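Local coordinates for UDP-L-Rhamnose Synthase (Acanthamoeba polyphaga mimivirus, PDB 7JID), which probably carries out the NADPH-dependent reduction step that yields UDP-L-rhamnose, binding an NADP cofactor and the UDP-sugar in one cleft, at residues 133-137 with 255-259; 187-191 with 258-262; 4-10 with 52-58; 102-106 with 206-211. All blocks are in the same frame, centred on the assembly; numbering follows the deposited sequence.

Contact 1 (133-137 with 255-259); sequences NFFGS and ADRSN. With AWU ([[(2~{R},3~{S},4~{R},5~{R})-5-[2,4-bis(oxidanylidene)pyrimidin-1-yl]-3,4-bis(oxidanyl)oxolan-2-yl]methoxy-oxidanyl-phosphoryl] [(2~{R},3~{R},4~{R},5~{R},6~{S})-6-methyl-3,4,5-tris(oxidanyl)oxan-2-yl] hydrogen phosphate), chain C.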
# COMPACT_ATOMS: atom_id res chain seq x y z
N ASN A 133 -0.63 10.47 11.68
CA ASN A 133 -0.60 11.92 11.38
C ASN A 133 0.79 12.35 11.00
O ASN A 133 1.03 13.56 10.92
CB ASN A 133 -1.16 12.73 12.55
CG ASN A 133 -0.14 12.94 13.65
OD1 ASN A 133 0.73 12.09 13.86
ND2 ASN A 133 -0.21 14.09 14.29
N PHE A 134 1.73 11.44 10.77
CA PHE A 134 3.08 11.78 10.26
C PHE A 134 3.27 11.17 8.87
O PHE A 134 3.15 9.94 8.73
CB PHE A 134 4.19 11.36 11.23
CG PHE A 134 5.56 11.64 10.69
CD1 PHE A 134 6.06 12.94 10.60
CD2 PHE A 134 6.34 10.62 10.22
CE1 PHE A 134 7.31 13.17 10.04
CE2 PHE A 134 7.60 10.84 9.70
CZ PHE A 134 8.10 12.12 9.62
N PHE A 135 3.63 12.02 7.91
CA PHE A 135 3.73 11.61 6.50
C PHE A 135 5.05 12.06 5.91
O PHE A 135 5.12 12.17 4.69
CB PHE A 135 2.50 12.10 5.73
CG PHE A 135 1.20 11.78 6.39
CD1 PHE A 135 0.68 10.49 6.37
CD2 PHE A 135 0.42 12.78 6.98
CE1 PHE A 135 -0.53 10.19 6.97
CE2 PHE A 135 -0.81 12.46 7.58
CZ PHE A 135 -1.28 11.17 7.57
N GLY A 136 6.07 12.30 6.74
CA GLY A 136 7.30 12.98 6.30
C GLY A 136 8.40 12.08 5.79
O GLY A 136 9.50 12.58 5.40
N SER A 137 8.19 10.76 5.77
CA SER A 137 9.11 9.82 5.09
C SER A 137 8.22 8.84 4.30
O SER A 137 7.08 8.54 4.73
CB SER A 137 10.04 9.10 6.02
OG SER A 137 9.30 8.22 6.87
N ALA A 255 14.70 12.41 3.88
CA ALA A 255 13.32 12.39 4.41
C ALA A 255 13.36 12.96 5.83
O ALA A 255 14.44 12.95 6.47
CB ALA A 255 12.79 10.96 4.40
N ASP A 256 12.22 13.39 6.33
CA ASP A 256 12.06 13.77 7.75
C ASP A 256 11.97 12.51 8.63
O ASP A 256 12.15 11.38 8.12
CB ASP A 256 10.79 14.59 7.92
CG ASP A 256 10.75 15.54 9.11
OD1 ASP A 256 11.71 15.53 9.94
OD2 ASP A 256 9.77 16.31 9.20
N ARG A 257 11.89 12.74 9.93
CA ARG A 257 11.85 11.66 10.96
C ARG A 257 10.67 11.91 11.90
O ARG A 257 10.31 13.07 12.22
CB ARG A 257 13.16 11.51 11.73
CG ARG A 257 14.39 11.12 10.92
CD ARG A 257 14.22 9.79 10.25
NE ARG A 257 15.44 9.30 9.63
CZ ARG A 257 15.75 9.44 8.35
NH1 ARG A 257 14.98 10.12 7.52
NH2 ARG A 257 16.86 8.87 7.92
N SER A 258 10.02 10.82 12.28
CA SER A 258 8.88 10.81 13.21
C SER A 258 9.38 11.11 14.63
O SER A 258 10.39 10.52 15.07
CB SER A 258 8.26 9.45 13.20
OG SER A 258 7.27 9.31 14.19
N ASN A 259 8.69 11.99 15.34
CA ASN A 259 8.98 12.29 16.76
C ASN A 259 7.66 12.27 17.51
O ASN A 259 6.80 13.09 17.14
CB ASN A 259 9.67 13.65 16.94
CG ASN A 259 11.05 13.63 16.34
OD1 ASN A 259 11.99 13.14 16.93
ND2 ASN A 259 11.18 14.17 15.13
PA AWU C . 18.02 7.13 11.57
O1A AWU C . 17.91 7.89 10.30
O2A AWU C . 19.36 6.50 11.92
O3A AWU C . 17.08 5.82 11.75
PB AWU C . 15.65 5.51 10.99
O1B AWU C . 14.61 6.65 11.05
O2B AWU C . 15.98 4.87 9.62
O3B AWU C . 15.12 4.39 12.00
C5' AWU C . 12.50 1.93 11.55
O5' AWU C . 13.77 2.54 11.71
C4' AWU C . 11.75 1.99 12.87
O4' AWU C . 10.39 1.53 12.73
C3' AWU C . 11.73 3.40 13.35
O3' AWU C . 11.30 3.39 14.69
C2' AWU C . 13.11 4.05 13.38
C1' AWU C . 13.84 3.84 12.13
N1 AWU C . 19.69 11.58 13.66
C2 AWU C . 20.53 12.57 14.14
O2 AWU C . 20.40 12.98 15.32
N3 AWU C . 21.57 12.99 13.35
C4 AWU C . 21.71 12.56 12.07
O4 AWU C . 22.73 12.98 11.41
C5 AWU C . 20.88 11.55 11.59
C6 AWU C . 19.80 11.13 12.36
C1C AWU C . 18.56 11.08 14.49
C2C AWU C . 17.19 11.03 13.82
C3C AWU C . 16.50 9.88 14.60
C4C AWU C . 17.67 9.00 14.92
C5C AWU C . 17.75 7.71 14.12
C6' AWU C . 12.81 0.50 11.12
O2' AWU C . 13.88 3.37 14.35
O2C AWU C . 16.53 12.26 14.02
O3C AWU C . 16.00 10.34 15.84
O4C AWU C . 18.86 9.71 14.63
O5C AWU C . 17.59 8.09 12.73
O HOH W 1 10.18 8.63 9.65
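Two loops run roughly antiparallel here, with end-to-end directions 148° apart, and together they back the UDP-rhamnose pocket. Phe134 has the largest area covered by the other loop (73 Å²). Its t rotamer lays the ring against the backbone of 256-258. Ser258 CA sits over one ring face in a CH-pi contact, 3.8 Å from the ring centroid, while Phe134 CZ comes within 3.4 Å of Arg257 C. One backbone hydrogen bond joins the loops, from Asp256 N to Gly136 O (3.0 Å). Gly136 suits this spot, since a CB there would clash with Phe134 CE1. Asp256 adopts t, and its OD1 accepts a hydrogen bond from Arg257 N (2.8 Å). The CA-to-CB bond of Arg257 points away from 133-137. Its m, m, t side chain extends to the ligand. Arg257 NE and NH2 donate to AWU O1A at 2.9 and 2.8 Å, so they converge on one oxygen of the phosphate next to the uridine, which lies near the guanidinium plane. Arg257 NH1 donates to Asp256 O (3.2 Å) and also meets Asp71 in a salt bridge. Ser137, in p, takes the N-cap position of helix 138-150, with OG bonded to Ser140 N. Helix 246-252 also packs on the contact: Arg246 touches Phe134 and forms a salt bridge with Asp256 OD1.

Contact 2 (187-191 with 258-262); sequences SIPNS and SNNLL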
# COMPACT_ATOMS: atom_id res chain seq x y z
N SER A 187 18.33 16.47 18.94
CA SER A 187 17.82 15.92 20.23
C SER A 187 16.34 16.25 20.40
O SER A 187 15.95 17.42 20.58
CB SER A 187 18.63 16.36 21.43
OG SER A 187 18.23 15.73 22.64
N ILE A 188 15.50 15.23 20.47
CA ILE A 188 14.03 15.42 20.65
C ILE A 188 13.53 14.29 21.55
O ILE A 188 13.84 13.14 21.29
CB ILE A 188 13.29 15.44 19.29
CG1 ILE A 188 13.74 16.58 18.35
CG2 ILE A 188 11.79 15.50 19.51
CD1 ILE A 188 13.16 16.52 16.95
N PRO A 189 12.71 14.59 22.58
CA PRO A 189 12.12 13.54 23.43
C PRO A 189 11.26 12.59 22.58
O PRO A 189 10.42 13.04 21.80
CB PRO A 189 11.31 14.29 24.48
CG PRO A 189 11.97 15.66 24.52
CD PRO A 189 12.35 15.92 23.09
N ASN A 190 11.37 11.29 22.84
CA ASN A 190 10.70 10.28 22.01
C ASN A 190 10.42 9.01 22.81
O ASN A 190 11.17 8.71 23.78
CB ASN A 190 11.63 9.87 20.88
CG ASN A 190 11.41 10.67 19.63
OD1 ASN A 190 10.44 10.42 18.90
ND2 ASN A 190 12.33 11.62 19.35
N SER A 191 9.37 8.31 22.40
CA SER A 191 9.07 6.94 22.83
C SER A 191 10.02 6.00 22.10
O SER A 191 10.06 6.04 20.84
CB SER A 191 7.67 6.58 22.62
OG SER A 191 6.79 7.28 23.49
N SER A 258 10.02 10.82 12.28
CA SER A 258 8.88 10.81 13.21
C SER A 258 9.38 11.11 14.63
O SER A 258 10.39 10.52 15.07
CB SER A 258 8.26 9.45 13.20
OG SER A 258 7.27 9.31 14.19
N ASN A 259 8.69 11.99 15.34
CA ASN A 259 8.98 12.29 16.76
C ASN A 259 7.66 12.27 17.51
O ASN A 259 6.80 13.09 17.14
CB ASN A 259 9.67 13.65 16.94
CG ASN A 259 11.05 13.63 16.34
OD1 ASN A 259 11.99 13.14 16.93
ND2 ASN A 259 11.18 14.17 15.13
N ASN A 260 7.52 11.46 18.56
CA ASN A 260 6.21 11.36 19.25
C ASN A 260 6.39 10.74 20.64
O ASN A 260 7.44 10.16 20.93
CB ASN A 260 5.20 10.63 18.36
CG ASN A 260 5.51 9.15 18.22
OD1 ASN A 260 5.65 8.48 19.22
ND2 ASN A 260 5.53 8.70 16.97
N LEU A 261 5.33 10.86 21.41
CA LEU A 261 4.99 9.99 22.56
C LEU A 261 3.89 9.03 22.14
O LEU A 261 2.84 9.51 21.62
CB LEU A 261 4.47 10.86 23.71
CG LEU A 261 3.85 10.12 24.91
CD1 LEU A 261 4.89 9.29 25.64
CD2 LEU A 261 3.17 11.09 25.87
N LEU A 262 4.09 7.75 22.42
CA LEU A 262 3.01 6.75 22.39
C LEU A 262 2.44 6.58 23.79
O LEU A 262 3.20 6.44 24.75
CB LEU A 262 3.50 5.40 21.86
CG LEU A 262 4.14 5.41 20.47
CD1 LEU A 262 4.69 3.99 20.21
CD2 LEU A 262 3.20 5.92 19.41
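This is a loop-to-loop contact in the substrate-binding part of a Rossmann-type, RmlD-like enzyme. It joins the chain after strand 184-185 to the chain before helix 265-270. The touching parts run in broadly the same direction, 44° apart. Four hydrogen bonds span it. Only one links backbone to backbone: Ser191 N donates to Asn260 O (3.1 Å), and Asn190 CA adds a CA-H...O contact to the same oxygen (3.4 Å). The other three use side chains. The Asn190 amide works at both ends. Asn190 OD1 accepts from Asn260 N (3.1 Å), and Asn190 ND2 donates to Asn259 OD1 (2.9 Å). Asn190 ND2 also donates to Ile188 O (2.9 Å) within its loop. Asn190 OD1 has a further partner, Arg163, which also binds Ser191 O. Asn260 ND2 turns to the carbonyls of Phe113 and Gly110. Van der Waals contacts add to these. Ile188 CG2 rests 3.5 Å from Asn259 OD1, and Leu261 CD1 lies 3.5 Å from Ser191 OG. The Asn259 side chain is about 5 Å from the bound UDP-sugar, so this polar network lies just behind the pocket. At the far end, the m rotamer of Ser191 brings OG to Leu262 N, which donates to it at 2.9 Å.

Contact 3 (4-10 with 52-58); sequences MKWLIFG and PDRVMSF. With NAP (NADP nicotinamide-adenine-dinucleotide phosphate), chain D.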
# COMPACT_ATOMS: atom_id res chain seq x y z
N MET A 4 6.15 -25.43 21.61
CA MET A 4 5.35 -25.23 20.36
C MET A 4 6.27 -24.98 19.16
O MET A 4 7.49 -24.85 19.35
CB MET A 4 4.38 -24.05 20.49
CG MET A 4 3.32 -24.22 21.56
SD MET A 4 2.18 -22.84 21.70
CE MET A 4 3.36 -21.49 21.73
N LYS A 5 5.69 -24.89 17.96
CA LYS A 5 6.41 -24.68 16.67
C LYS A 5 6.14 -23.25 16.17
O LYS A 5 4.97 -22.91 15.98
CB LYS A 5 5.93 -25.68 15.61
CG LYS A 5 6.80 -25.71 14.37
CD LYS A 5 6.28 -26.58 13.27
CE LYS A 5 6.57 -28.05 13.51
NZ LYS A 5 6.50 -28.79 12.23
N TRP A 6 7.21 -22.48 15.99
CA TRP A 6 7.15 -21.03 15.65
C TRP A 6 7.79 -20.83 14.28
O TRP A 6 9.02 -21.12 14.12
CB TRP A 6 7.88 -20.20 16.70
CG TRP A 6 7.37 -20.30 18.10
CD1 TRP A 6 7.45 -21.39 18.92
CD2 TRP A 6 6.78 -19.25 18.89
NE1 TRP A 6 6.90 -21.12 20.14
CE2 TRP A 6 6.52 -19.79 20.17
CE3 TRP A 6 6.47 -17.90 18.66
CZ2 TRP A 6 5.94 -19.04 21.20
CZ3 TRP A 6 5.85 -17.19 19.66
CH2 TRP A 6 5.64 -17.72 20.93
N LEU A 7 6.99 -20.40 13.30
CA LEU A 7 7.50 -20.09 11.96
C LEU A 7 7.85 -18.59 11.93
O LEU A 7 6.93 -17.80 12.15
CB LEU A 7 6.43 -20.42 10.92
CG LEU A 7 6.80 -20.07 9.48
CD1 LEU A 7 8.05 -20.82 9.05
CD2 LEU A 7 5.65 -20.34 8.56
N ILE A 8 9.10 -18.28 11.66
CA ILE A 8 9.62 -16.89 11.75
C ILE A 8 10.00 -16.40 10.35
O ILE A 8 10.97 -16.91 9.77
CB ILE A 8 10.81 -16.79 12.73
CG1 ILE A 8 10.53 -17.44 14.10
CG2 ILE A 8 11.26 -15.33 12.86
CD1 ILE A 8 9.28 -16.93 14.78
N PHE A 9 9.33 -15.35 9.92
CA PHE A 9 9.68 -14.56 8.72
C PHE A 9 10.61 -13.43 9.16
O PHE A 9 10.32 -12.80 10.19
CB PHE A 9 8.43 -13.98 8.09
CG PHE A 9 7.62 -15.02 7.34
CD1 PHE A 9 7.78 -15.21 5.97
CD2 PHE A 9 6.71 -15.81 8.02
CE1 PHE A 9 7.06 -16.20 5.32
CE2 PHE A 9 5.98 -16.78 7.36
CZ PHE A 9 6.15 -16.97 6.00
N GLY A 10 11.73 -13.24 8.47
CA GLY A 10 12.76 -12.28 8.89
C GLY A 10 13.69 -12.87 9.93
O GLY A 10 14.35 -12.11 10.70
N PRO A 52 2.64 -24.50 11.73
CA PRO A 52 3.20 -23.90 12.94
C PRO A 52 2.06 -23.57 13.90
O PRO A 52 0.95 -23.36 13.46
CB PRO A 52 3.83 -22.60 12.44
CG PRO A 52 2.98 -22.25 11.23
CD PRO A 52 2.66 -23.58 10.57
N ASP A 53 2.38 -23.47 15.20
CA ASP A 53 1.46 -23.01 16.26
C ASP A 53 1.43 -21.47 16.30
O ASP A 53 0.40 -20.92 16.67
CB ASP A 53 1.89 -23.56 17.62
CG ASP A 53 1.90 -25.08 17.64
OD1 ASP A 53 0.81 -25.63 17.50
OD2 ASP A 53 2.99 -25.67 17.69
N ARG A 54 2.52 -20.87 15.87
CA ARG A 54 2.66 -19.39 15.90
C ARG A 54 3.43 -18.99 14.65
O ARG A 54 4.43 -19.68 14.31
CB ARG A 54 3.42 -18.92 17.14
CG ARG A 54 2.79 -19.21 18.49
CD ARG A 54 1.40 -18.61 18.67
NE ARG A 54 0.97 -18.87 20.05
CZ ARG A 54 0.32 -19.98 20.42
NH1 ARG A 54 0.02 -20.91 19.52
NH2 ARG A 54 0.02 -20.18 21.70
N VAL A 55 3.07 -17.86 14.07
CA VAL A 55 3.88 -17.20 13.02
C VAL A 55 4.29 -15.81 13.53
O VAL A 55 3.47 -15.14 14.17
CB VAL A 55 3.09 -17.13 11.70
CG1 VAL A 55 3.86 -16.41 10.61
CG2 VAL A 55 2.71 -18.54 11.23
N MET A 56 5.51 -15.43 13.23
CA MET A 56 5.95 -14.04 13.55
C MET A 56 6.59 -13.42 12.32
O MET A 56 7.27 -14.10 11.56
CB MET A 56 6.93 -13.99 14.73
CG MET A 56 6.51 -14.84 15.94
SD MET A 56 7.55 -14.59 17.41
CE MET A 56 6.73 -13.14 18.06
N SER A 57 6.38 -12.12 12.19
CA SER A 57 6.89 -11.28 11.09
C SER A 57 7.87 -10.24 11.65
O SER A 57 7.43 -9.30 12.35
CB SER A 57 5.78 -10.61 10.33
OG SER A 57 6.34 -9.80 9.29
N PHE A 58 9.13 -10.37 11.28
CA PHE A 58 10.20 -9.38 11.55
C PHE A 58 10.77 -8.88 10.24
O PHE A 58 12.00 -8.81 10.13
CB PHE A 58 11.25 -9.98 12.48
CG PHE A 58 10.64 -10.51 13.75
CD1 PHE A 58 10.01 -9.65 14.63
CD2 PHE A 58 10.60 -11.87 14.01
CE1 PHE A 58 9.38 -10.11 15.78
CE2 PHE A 58 10.01 -12.33 15.18
CZ PHE A 58 9.37 -11.47 16.03
PA NAP D . 16.61 -6.12 9.21
O1A NAP D . 17.85 -6.55 9.95
O2A NAP D . 16.75 -5.46 7.87
O5B NAP D . 15.77 -7.46 9.11
C5B NAP D . 14.68 -7.58 8.19
C4B NAP D . 14.50 -8.97 7.62
O4B NAP D . 13.31 -9.06 6.85
C3B NAP D . 15.68 -9.29 6.71
O3B NAP D . 16.12 -10.59 7.18
C2B NAP D . 15.04 -9.35 5.33
O2B NAP D . 15.61 -10.40 4.62
C1B NAP D . 13.58 -9.70 5.62
N9A NAP D . 12.58 -9.37 4.62
C8A NAP D . 12.31 -8.18 4.12
N7A NAP D . 11.29 -8.25 3.25
C5A NAP D . 10.93 -9.54 3.19
C6A NAP D . 9.96 -10.24 2.44
N6A NAP D . 9.19 -9.58 1.60
N1A NAP D . 9.90 -11.60 2.63
C2A NAP D . 10.71 -12.20 3.52
N3A NAP D . 11.66 -11.62 4.26
C4A NAP D . 11.76 -10.27 4.11
O3 NAP D . 15.61 -5.15 10.01
PN NAP D . 15.18 -5.26 11.58
O1N NAP D . 15.63 -3.90 12.08
O2N NAP D . 15.44 -6.55 12.23
O5D NAP D . 13.62 -5.06 11.42
C5D NAP D . 12.56 -6.00 11.35
C4D NAP D . 11.32 -5.28 10.74
O4D NAP D . 10.29 -5.36 11.68
C3D NAP D . 11.64 -3.81 10.57
O3D NAP D . 10.62 -3.09 9.79
C2D NAP D . 11.74 -3.57 12.09
O2D NAP D . 11.70 -2.22 12.59
C1D NAP D . 10.56 -4.33 12.64
P2B NAP D . 16.33 -10.16 3.23
O1X NAP D . 17.67 -9.61 3.47
O2X NAP D . 16.42 -11.64 2.82
O3X NAP D . 15.52 -9.30 2.25
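Strands 5-9 and 54-57 are parallel neighbours in the Rossmann sheet, joined through helices and strand 29-32. Met4 starts the contact, its SD over one face of the Arg54 guanidinium, 3.4 Å from NH2. Arg54 NH2 itself is bonded to Arg207 O. Lys5 N donates to Asp53 OD2 (2.8 Å), while Lys5 O accepts from Asp53 N (2.8 Å) and Arg54 N (3.2 Å). Trp6 receives Arg54 CG over its six-membered ring, 3.8 Å from the centroid, and Met56 SD makes an oblique Met-aromatic contact. Leu7 N donates to Arg54 O (2.8 Å), and Leu7 O accepts from Met56 N (3.0 Å). Its side chain packs on Pro52 and Val55. Ile8 meets Met56 and Phe58 on the face that helix 14-25 covers. Phe9 N bonds to Met56 O (2.9 Å) and Phe9 O to Phe58 N (2.9 Å). Gly10, with positive phi, leaves the strand at the NADP site. Gly10 CA lies 3.9 Å from NAP O4B, and Phe58 O lies 3.1 Å from NAP C5D.

Contact 4 (102-106 with 206-211); sequences IHLTY and ARNKTT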
# COMPACT_ATOMS: atom_id res chain seq x y z
N ILE A 102 -4.05 -19.39 12.58
CA ILE A 102 -2.73 -19.44 13.26
C ILE A 102 -2.39 -18.01 13.71
O ILE A 102 -2.45 -17.10 12.88
CB ILE A 102 -1.59 -20.03 12.42
CG1 ILE A 102 -1.90 -21.46 11.93
CG2 ILE A 102 -0.33 -20.01 13.24
CD1 ILE A 102 -0.95 -21.94 10.90
N HIS A 103 -2.13 -17.84 14.99
CA HIS A 103 -1.82 -16.50 15.55
C HIS A 103 -0.59 -15.92 14.83
O HIS A 103 0.42 -16.62 14.72
CB HIS A 103 -1.60 -16.62 17.05
CG HIS A 103 -1.25 -15.32 17.69
ND1 HIS A 103 0.02 -14.81 17.66
CD2 HIS A 103 -2.03 -14.45 18.34
CE1 HIS A 103 0.01 -13.63 18.26
NE2 HIS A 103 -1.23 -13.38 18.71
N LEU A 104 -0.67 -14.65 14.43
CA LEU A 104 0.44 -13.91 13.78
C LEU A 104 0.82 -12.75 14.69
O LEU A 104 -0.06 -11.99 15.07
CB LEU A 104 -0.00 -13.39 12.43
CG LEU A 104 0.98 -12.46 11.69
CD1 LEU A 104 2.26 -13.20 11.37
CD2 LEU A 104 0.32 -11.96 10.43
N THR A 105 2.12 -12.64 14.95
CA THR A 105 2.73 -11.41 15.51
C THR A 105 3.37 -10.66 14.35
O THR A 105 4.30 -11.18 13.76
CB THR A 105 3.73 -11.71 16.63
OG1 THR A 105 3.10 -12.53 17.63
CG2 THR A 105 4.22 -10.42 17.26
N TYR A 106 2.90 -9.44 14.13
CA TYR A 106 3.49 -8.48 13.18
C TYR A 106 4.25 -7.41 13.96
O TYR A 106 3.65 -6.65 14.69
CB TYR A 106 2.40 -7.89 12.27
CG TYR A 106 2.85 -6.65 11.55
CD1 TYR A 106 3.84 -6.71 10.57
CD2 TYR A 106 2.25 -5.45 11.83
CE1 TYR A 106 4.27 -5.56 9.94
CE2 TYR A 106 2.67 -4.28 11.20
CZ TYR A 106 3.65 -4.36 10.22
OH TYR A 106 4.14 -3.25 9.59
N ALA A 206 2.62 -13.40 22.32
CA ALA A 206 2.46 -14.34 21.19
C ALA A 206 2.15 -15.73 21.79
O ALA A 206 1.15 -16.35 21.38
CB ALA A 206 3.69 -14.39 20.34
N ARG A 207 2.85 -16.11 22.85
CA ARG A 207 2.53 -17.40 23.55
C ARG A 207 1.07 -17.38 23.99
O ARG A 207 0.35 -18.45 23.87
CB ARG A 207 3.50 -17.61 24.71
CG ARG A 207 3.25 -18.91 25.45
CD ARG A 207 4.33 -19.14 26.44
NE ARG A 207 5.50 -19.71 25.79
CZ ARG A 207 6.67 -19.14 25.66
NH1 ARG A 207 6.89 -17.94 26.15
NH2 ARG A 207 7.64 -19.81 25.08
N ASN A 208 0.59 -16.25 24.50
CA ASN A 208 -0.77 -16.11 25.06
C ASN A 208 -1.84 -15.96 23.98
O ASN A 208 -2.99 -15.84 24.35
CB ASN A 208 -0.88 -14.97 26.06
CG ASN A 208 -0.12 -15.23 27.35
OD1 ASN A 208 0.24 -16.38 27.64
ND2 ASN A 208 0.19 -14.17 28.09
N LYS A 209 -1.45 -15.78 22.72
CA LYS A 209 -2.33 -15.52 21.55
C LYS A 209 -3.04 -14.18 21.77
O LYS A 209 -4.13 -14.00 21.27
CB LYS A 209 -3.27 -16.71 21.28
CG LYS A 209 -2.52 -17.95 20.85
CD LYS A 209 -3.35 -19.24 20.82
CE LYS A 209 -4.50 -19.21 19.86
NZ LYS A 209 -4.93 -20.59 19.55
N THR A 210 -2.39 -13.24 22.49
CA THR A 210 -2.92 -11.86 22.61
C THR A 210 -2.97 -11.29 21.19
O THR A 210 -1.94 -11.39 20.50
CB THR A 210 -2.07 -11.00 23.55
OG1 THR A 210 -1.92 -11.67 24.80
CG2 THR A 210 -2.62 -9.61 23.71
N THR A 211 -4.03 -10.57 20.83
CA THR A 211 -4.17 -9.98 19.47
C THR A 211 -4.48 -8.50 19.61
O THR A 211 -4.71 -8.05 20.73
CB THR A 211 -5.18 -10.70 18.57
OG1 THR A 211 -6.49 -10.59 19.13
CG2 THR A 211 -4.76 -12.13 18.32
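A Schellman motif closes helix 195-207 beside strand 103-109 of the parallel Rossmann sheet. The turn that follows leads into strand 212-215, the outermost strand on that side within the chain. Ala206 lies in the last turn of the helix. Ala206 CB is 3.3 Å from Thr105 OG1, and Ala206 CA is 3.9 Å from His103 CE1. Ala206 O sits over one face of the His103 ring and accepts the bond from Lys209 N (3.0 Å) that helps close the turn. Arg54, from the adjoining strand 54-57, binds this end of the helix twice, through NE to Ala206 O and through NH2 to Arg207 O. The CA-to-CB bonds of Arg207 and Asn208 point away from 102-106, and Arg207 instead forms a salt bridge with Glu28. Lys209 reverses the chain with a positive phi of 64°. Lys209 CA thereby comes to 3.4 Å from His103 CD2. Thr210 also has its CB directed away, but its backbone carbonyl faces the imidazole edge. Thr211 follows, with CG2 3.6 Å from His103 CD2. His103 therefore fills the hollow of the turn and is the main side chain the strand offers. The t rotamer of His103 carries the ring across, and His103 NE2 donates to Thr210 O at 2.8 Å.

In the fold
The four contacts form two pairs on opposite sides of the chain's centre. Contacts 1 and 2 share Ser258 and Asn259, with centres 11 Å apart, and line or back the UDP-sugar pocket. Contacts 3 and 4 have centres 9 Å apart and meet through neighbouring strands 54-57 and 103-109. Ser57 N lies 2.8 Å from Thr105 O, a probable hydrogen bond. Contact 3 reaches NADP directly, whereas the Thr105 side chain of contact 4 is about 10 Å from it. Contacts 1 and 3 have centres 30 Å and nearest atoms about 17 Å apart. Between the pairs the rhamnose meets the NADP ribose farthest from the adenine, AWU C6' lying 3.3 Å from NAP O2D.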